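Local coordinates for protein esterase (Uncultured bacterium, PDB 5EGN) that probably hydrolyses carboxylic esters and degrades N-acyl homoserine lactones, the signal molecules of bacterial quorum sensing, as an enzyme of the alpha/beta hydrolase fold, at residues T64-I68 with M69-D73; N92-G95 with G96-A99; G140-G143 with G144-G148; L162-M165 with K166-S170. The protein carries 2 engineered substitutions. One frame throughout, in Å; residues are numbered along the deposited sequence.

Contact 1: residues T64-I68 with M69-D73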
# COMPACT_ATOMS: atom_id res chain seq x y z
N THR A 64 19.02 18.84 -0.81
CA THR A 64 20.20 18.06 -1.16
C THR A 64 20.54 17.02 -0.11
O THR A 64 20.07 17.09 1.03
CB THR A 64 21.43 18.96 -1.37
OG1 THR A 64 21.45 19.98 -0.36
CG2 THR A 64 21.40 19.62 -2.74
N GLY A 65 21.37 16.05 -0.49
CA GLY A 65 21.80 15.00 0.42
C GLY A 65 21.20 13.66 0.07
O GLY A 65 20.59 13.00 0.90
N TYR A 66 21.39 13.25 -1.18
CA TYR A 66 20.80 12.01 -1.67
C TYR A 66 21.85 11.03 -2.17
O TYR A 66 21.72 10.47 -3.26
CB TYR A 66 19.78 12.31 -2.76
CG TYR A 66 18.58 13.08 -2.26
CD1 TYR A 66 17.60 12.46 -1.50
CD2 TYR A 66 18.45 14.44 -2.52
CE1 TYR A 66 16.51 13.16 -1.03
CE2 TYR A 66 17.36 15.15 -2.06
CZ TYR A 66 16.39 14.51 -1.32
OH TYR A 66 15.31 15.21 -0.85
N SER A 67 22.90 10.84 -1.38
CA SER A 67 23.86 9.78 -1.65
C SER A 67 23.30 8.49 -1.07
O SER A 67 22.50 8.52 -0.14
CB SER A 67 25.23 10.10 -1.05
OG SER A 67 25.18 10.09 0.37
N ILE A 68 23.72 7.36 -1.63
CA ILE A 68 23.26 6.06 -1.15
C ILE A 68 23.72 5.83 0.29
O ILE A 68 23.04 5.17 1.07
CB ILE A 68 23.77 4.92 -2.06
CG1 ILE A 68 23.36 5.19 -3.51
CG2 ILE A 68 23.22 3.58 -1.61
CD1 ILE A 68 21.86 5.29 -3.71
N MET A 69 24.86 6.42 0.64
CA MET A 69 25.39 6.32 1.99
C MET A 69 24.46 7.01 2.99
O MET A 69 24.21 6.50 4.08
CB MET A 69 26.79 6.94 2.07
CG MET A 69 27.79 6.36 1.08
SD MET A 69 27.73 7.18 -0.53
CE MET A 69 28.98 6.26 -1.42
N GLU A 70 23.94 8.18 2.61
CA GLU A 70 23.02 8.93 3.46
C GLU A 70 21.70 8.19 3.64
O GLU A 70 21.13 8.17 4.74
CB GLU A 70 22.80 10.33 2.88
CG GLU A 70 23.96 11.28 3.15
CD GLU A 70 23.92 12.53 2.29
OE1 GLU A 70 23.89 12.38 1.05
OE2 GLU A 70 23.93 13.64 2.85
N HIS A 71 21.21 7.58 2.56
CA HIS A 71 20.03 6.71 2.62
C HIS A 71 20.26 5.58 3.61
O HIS A 71 19.40 5.27 4.46
CB HIS A 71 19.71 6.14 1.23
CG HIS A 71 18.97 7.08 0.34
ND1 HIS A 71 17.71 7.55 0.64
CD2 HIS A 71 19.30 7.61 -0.86
CE1 HIS A 71 17.30 8.34 -0.34
NE2 HIS A 71 18.24 8.40 -1.26
N ALA A 72 21.43 4.95 3.49
CA ALA A 72 21.82 3.86 4.37
C ALA A 72 21.83 4.32 5.83
O ALA A 72 21.42 3.58 6.72
CB ALA A 72 23.18 3.32 3.98
N ASP A 73 22.29 5.54 6.06
CA ASP A 73 22.30 6.09 7.41
C ASP A 73 20.88 6.32 7.92
O ASP A 73 20.61 6.14 9.11
CB ASP A 73 23.11 7.39 7.47
CG ASP A 73 23.41 7.84 8.89
OD1 ASP A 73 23.17 7.05 9.83
OD2 ASP A 73 23.89 8.98 9.08
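Gly-65 lies against the carboxylate of Glu-70, with its CA 3.5 Å from OE2 of that glutamate. Its positive phi of 110° suits a residue without a side chain, and Glu-70 OE2 sits close to where a CB would be. Gly-65 O turns elsewhere, to a hydrogen bond with Arg-54. The ring of Tyr-66 comes next and reaches His-71 edge-on: NE2 of His-71 lies near the tyrosine ring plane, 4.1 Å from CD1, while the tyrosine OH is bonded to Pro-62 O. Ser-67 makes most of the polar bonds. It is the N-cap of helix 68-81, and its OG accepts from Glu-70 N at 3.2 Å. In return Ser-67 N donates to Glu-70 OE1 at 3.0 Å, which completes a capping box. OG also donates to that same OE1 at 2.7 Å, so two donors of one serine meet a single carboxylate oxygen, both on its anti side and somewhat out of plane. With chi1 at 67°, OG stands between the backbone N and the carbonyl carbon and can serve both partners. Replacing Glu-70 by an alanine would probably leave Ser-67 N without its acceptor and the serine hydroxyl without its carboxylate partner. Ser-67 O then takes His-71 N at 3.1 Å, and Ile-68 O takes Ala-72 N at 2.9 Å. The aliphatic branches of Ile-68 are directed at helix 94-105, where they touch Ile-94 and Gln-101.

Contact 2: residues N92-G95 with G96-A99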
# COMPACT_ATOMS: atom_id res chain seq x y z
N ASN A 92 14.80 -2.95 -3.60
CA ASN A 92 14.33 -2.86 -4.98
C ASN A 92 14.95 -1.65 -5.69
O ASN A 92 14.80 -0.52 -5.22
CB ASN A 92 12.81 -2.78 -5.02
CG ASN A 92 12.25 -2.97 -6.41
OD1 ASN A 92 11.14 -2.53 -6.71
ND2 ASN A 92 13.01 -3.64 -7.27
N SER A 93 15.63 -1.90 -6.80
CA SER A 93 16.36 -0.86 -7.53
C SER A 93 17.33 -0.12 -6.62
O SER A 93 18.35 -0.66 -6.21
CB SER A 93 15.39 0.13 -8.18
OG SER A 93 16.08 1.25 -8.70
N ILE A 94 16.98 1.12 -6.30
CA ILE A 94 17.80 1.95 -5.44
C ILE A 94 17.83 1.38 -4.02
O ILE A 94 18.78 1.61 -3.27
CB ILE A 94 17.31 3.41 -5.41
CG1 ILE A 94 18.36 4.33 -4.79
CG2 ILE A 94 15.98 3.53 -4.69
CD1 ILE A 94 17.95 5.78 -4.75
N GLY A 95 16.79 0.63 -3.67
CA GLY A 95 16.75 -0.03 -2.37
C GLY A 95 17.84 -1.08 -2.28
O GLY A 95 18.43 -1.28 -1.21
N GLY A 96 18.11 -1.74 -3.39
CA GLY A 96 19.19 -2.70 -3.47
C GLY A 96 20.53 -2.01 -3.29
O GLY A 96 21.42 -2.53 -2.61
N MET A 97 20.67 -0.84 -3.89
CA MET A 97 21.85 -0.01 -3.71
C MET A 97 22.06 0.32 -2.24
O MET A 97 23.17 0.18 -1.71
CB MET A 97 21.73 1.29 -4.51
CG MET A 97 21.51 1.11 -5.99
SD MET A 97 21.51 2.69 -6.86
CE MET A 97 21.11 2.15 -8.52
N ILE A 98 20.99 0.75 -1.59
CA ILE A 98 21.01 1.11 -0.18
C ILE A 98 21.43 -0.08 0.68
O ILE A 98 22.24 0.06 1.60
CB ILE A 98 19.64 1.63 0.29
CG1 ILE A 98 19.29 2.92 -0.45
CG2 ILE A 98 19.63 1.87 1.79
CD1 ILE A 98 17.86 3.38 -0.25
N ALA A 99 20.87 -1.25 0.37
CA ALA A 99 21.21 -2.47 1.10
C ALA A 99 22.68 -2.84 0.94
O ALA A 99 23.34 -3.24 1.90
CB ALA A 99 20.32 -3.62 0.64
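The carbonyl oxygen of Ser-93 is met by three donors, one of them weak. Met-97 N reaches it at 3.3 Å in the carbonyl plane with an N-H...O angle of 156°, Gly-96 N adds a weak, bent bond to the same oxygen, and the hydroxyl of Ser-118 binds it from outside the helix. One residue on, Ile-94 O receives Ile-98 N at 2.9 Å. Ser-93 has phi 53° and psi -108°, which swing the chain sharply from strand 87-92 into helix 94-105. Together with Gly-91 and Gly-95, this turn fits the GxSxG nucleophile elbow of alpha/beta hydrolases, in which the serine is probably the nucleophile; Ser-93 touches His-242, a possible catalytic partner. At Gly-95 a CB would run into Asn-92 N, so a glycine suits the turn. Met-97 reaches back along the first turn: its CG stands beside its own backbone N, and the chain beyond, extended, carries SD past Ile-94 CA at 4.0 Å and to CG1 of Ile-94 at 4.1 Å, the two side chains crossing at about a right angle. Were Met-97 cut back to an alanine, the flank of Ile-94 would probably be uncovered and a gap opened beside Ile-68 and Trp-193. Ile-98 lies against the backbone instead, its CG1 3.2 Å from Ile-94 O, and it also meets His-71 of helix 68-81.

Contact 3: residues G140-G143 with G144-G148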
# COMPACT_ATOMS: atom_id res chain seq x y z
N GLY A 140 8.15 12.75 -19.72
CA GLY A 140 8.11 11.94 -20.92
C GLY A 140 9.18 10.87 -20.92
O GLY A 140 8.90 9.69 -21.15
N ALA A 141 10.42 11.28 -20.65
CA ALA A 141 11.54 10.34 -20.56
C ALA A 141 11.29 9.28 -19.49
O ALA A 141 11.55 8.09 -19.72
CB ALA A 141 12.83 11.09 -20.27
N PHE A 142 10.79 9.70 -18.34
CA PHE A 142 10.52 8.76 -17.24
C PHE A 142 9.45 7.75 -17.63
O PHE A 142 9.56 6.57 -17.32
CB PHE A 142 10.11 9.50 -15.97
CG PHE A 142 10.52 8.81 -14.70
CD1 PHE A 142 11.41 9.40 -13.82
CD2 PHE A 142 10.02 7.55 -14.38
CE1 PHE A 142 11.79 8.76 -12.65
CE2 PHE A 142 10.39 6.91 -13.22
CZ PHE A 142 11.28 7.51 -12.35
N GLY A 143 8.41 8.22 -18.31
CA GLY A 143 7.36 7.33 -18.80
C GLY A 143 7.93 6.30 -19.76
O GLY A 143 7.69 5.09 -19.63
N GLY A 144 8.72 6.79 -20.72
CA GLY A 144 9.40 5.92 -21.66
C GLY A 144 10.25 4.87 -20.97
O GLY A 144 10.29 3.72 -21.40
N LEU A 145 10.92 5.26 -19.89
CA LEU A 145 11.72 4.31 -19.11
C LEU A 145 10.83 3.29 -18.42
O LEU A 145 11.19 2.12 -18.29
CB LEU A 145 12.57 5.05 -18.08
CG LEU A 145 13.48 4.21 -17.19
CD1 LEU A 145 14.87 4.82 -17.15
CD2 LEU A 145 12.92 4.10 -15.78
N LEU A 146 9.66 3.74 -17.97
CA LEU A 146 8.76 2.88 -17.22
C LEU A 146 8.04 1.86 -18.10
O LEU A 146 7.58 0.83 -17.61
CB LEU A 146 7.73 3.72 -16.46
CG LEU A 146 7.93 3.65 -14.95
CD1 LEU A 146 9.39 3.88 -14.60
CD2 LEU A 146 7.05 4.65 -14.24
N GLU A 147 7.96 2.14 -19.39
CA GLU A 147 7.39 1.17 -20.32
C GLU A 147 8.31 -0.05 -20.50
O GLU A 147 7.91 -1.06 -21.07
CB GLU A 147 7.10 1.81 -21.67
CG GLU A 147 5.76 2.53 -21.71
CD GLU A 147 5.52 3.27 -23.01
OE1 GLU A 147 6.43 3.29 -23.87
OE2 GLU A 147 4.41 3.83 -23.18
N GLY A 148 9.54 0.05 -19.99
CA GLY A 148 10.47 -1.06 -20.04
C GLY A 148 10.66 -1.69 -18.67
O GLY A 148 11.52 -2.55 -18.49
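Helix 138-146 lies in the chain between strands 110-116 and 206-211, the place where alpha/beta hydrolases commonly insert a helical cap, and within it Phe-142 and Leu-146 meet one turn apart. The backbone evidence is a run of i to i+4 bonds: Gly-144 N to Gly-140 O at 2.9 Å with an N-H...O angle of 172°, then Leu-145 N to Ala-141 O and Leu-146 N to Phe-142 O, both also 2.9 Å. Glu-147 N continues the series to Gly-143 O at 3.0 Å, though its hydrogen points less directly, at 138°. The apolar link is made by one edge of the phenylalanine ring. CD1 of Leu-146 lies near the plane of that ring, 3.5 Å from CE2 and 3.7 Å from CD2 of Phe-142, so the methyl abuts the rim instead of covering a face. CD2 of Leu-146 is less close, 4.2 Å from Phe-142 CE2. Phe-142 stacks on Phe-169, Leu-146 packs against Leu-162 and Met-165 of helix 159-168, and Ala-141 rests on Ala-133 and Phe-134 of helix 128-136.

Contact 4: residues L162-M165 with K166-S170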
# COMPACT_ATOMS: atom_id res chain seq x y z
N LEU A 162 1.88 -0.28 -14.06
CA LEU A 162 2.47 0.80 -14.84
C LEU A 162 1.73 2.11 -14.58
O LEU A 162 2.34 3.18 -14.56
CB LEU A 162 2.45 0.47 -16.34
CG LEU A 162 3.09 1.51 -17.25
CD1 LEU A 162 4.53 1.77 -16.82
CD2 LEU A 162 3.03 1.08 -18.71
N ALA A 163 0.42 2.01 -14.37
CA ALA A 163 -0.38 3.18 -14.01
C ALA A 163 0.11 3.84 -12.72
O ALA A 163 0.42 5.04 -12.70
CB ALA A 163 -1.85 2.79 -13.88
N VAL A 164 0.20 3.06 -11.65
CA VAL A 164 0.57 3.60 -10.35
C VAL A 164 2.03 4.06 -10.34
O VAL A 164 2.38 5.01 -9.62
CB VAL A 164 0.33 2.57 -9.20
CG1 VAL A 164 1.36 1.45 -9.24
CG2 VAL A 164 0.35 3.26 -7.85
N MET A 165 2.87 3.42 -11.15
CA MET A 165 4.27 3.80 -11.19
C MET A 165 4.45 5.10 -11.97
O MET A 165 5.31 5.92 -11.63
CB MET A 165 5.12 2.68 -11.80
CG MET A 165 6.34 2.35 -10.97
SD MET A 165 5.91 1.83 -9.30
CE MET A 165 5.12 0.25 -9.63
N LYS A 166 3.65 5.28 -13.01
CA LYS A 166 3.65 6.54 -13.75
C LYS A 166 3.06 7.65 -12.89
O LYS A 166 3.40 8.82 -13.05
CB LYS A 166 2.87 6.41 -15.06
CG LYS A 166 3.71 5.93 -16.23
CD LYS A 166 2.95 6.04 -17.54
CE LYS A 166 3.80 5.55 -18.71
NZ LYS A 166 3.08 5.67 -20.01
N ALA A 167 2.18 7.27 -11.97
CA ALA A 167 1.58 8.22 -11.05
C ALA A 167 2.56 8.66 -9.97
O ALA A 167 2.53 9.80 -9.52
CB ALA A 167 0.34 7.62 -10.42
N HIS A 168 3.43 7.74 -9.55
CA HIS A 168 4.37 8.00 -8.46
C HIS A 168 5.26 9.23 -8.68
O HIS A 168 5.45 10.03 -7.77
CB HIS A 168 5.26 6.78 -8.23
CG HIS A 168 4.74 5.85 -7.17
ND1 HIS A 168 4.57 6.24 -5.86
CD2 HIS A 168 4.37 4.55 -7.22
CE1 HIS A 168 4.10 5.22 -5.15
NE2 HIS A 168 3.98 4.19 -5.96
N PHE A 169 5.81 9.38 -9.89
CA PHE A 169 6.73 10.49 -10.14
C PHE A 169 6.02 11.73 -10.66
O PHE A 169 6.64 12.78 -10.84
CB PHE A 169 7.84 10.07 -11.11
CG PHE A 169 7.35 9.76 -12.50
CD1 PHE A 169 7.21 10.76 -13.44
CD2 PHE A 169 7.07 8.46 -12.88
CE1 PHE A 169 6.78 10.48 -14.72
CE2 PHE A 169 6.64 8.17 -14.16
CZ PHE A 169 6.49 9.19 -15.08
N SER A 170 4.72 11.62 -10.91
CA SER A 170 3.94 12.75 -11.40
C SER A 170 3.27 13.48 -10.24
O SER A 170 2.69 14.55 -10.42
CB SER A 170 2.89 12.29 -12.41
OG SER A 170 3.51 11.72 -13.56
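Three i to i+4 backbone bonds join residues 162-165 to 166-170: Lys-166 N to Leu-162 O, Ala-167 N to Ala-163 O and His-168 N to Val-164 O, each 2.9 Å, and the N-H...O angle falls from 154° to 133° along the series. His-168 N also makes a weak second bond to Met-165 O. The imidazole of His-168 folds back along the helix it belongs to. Its CD2 lies 3.2 Å from Val-164 O and 3.8 Å from Met-165 SD. The sulfur is oblique to the ring, 4.8 Å from its centroid, and the bends of Met-165 at chi2 and chi3 bring it there. Val-164 runs alongside the histidine, with CG2 4.2 Å from NE2. That nitrogen is bonded to Tyr-36 OH of the second subunit, and the rings of Tyr-36 and Phe-40 of that subunit also meet the imidazole, so this turn forms part of the dimer contact. Phe-169 CD2 lies 3.3 Å from Met-165 O, while Lys-166 O stands over one face of the phenylalanine ring, offset toward the rim. Lys-166 O is in addition the acceptor for Ser-170 OG at 2.9 Å, with OG nearly in line with the C=O bond. Lys-166 itself stays extended, with CG packed beside Leu-162 O, and its NZ makes a long, weak ion pair with Glu-147. Helix 159-168, set in the chain between strands 110-116 and 206-211, probably belongs to the cap of the alpha/beta hydrolase fold; it packs on helix 138-146 and on the second subunit.

Along the chain the four contacts follow in order and do not interlock, all inside the alpha/beta hydrolase range. Contacts 1 and 2 occupy the starts of helices 68-81 and 94-105, with centres 12 Å apart, and they touch: Ile-68 CG2 lies 3.4 Å from Met-97 O. Contact 2 is the more central, about 4 Å from the chain centre, beside the sheet. Contacts 3 and 4 form a second pair in the probable cap, centres 10 Å apart, where Leu-146 O lies 3.3 Å from Leu-162 CD1. The pairs stay separate: contacts 2 and 4 approach to about 7 Å between nearest atoms. The putative nucleophile elbow thus belongs to the core, while contact 4, in the probable cap, contributes to the dimer contact.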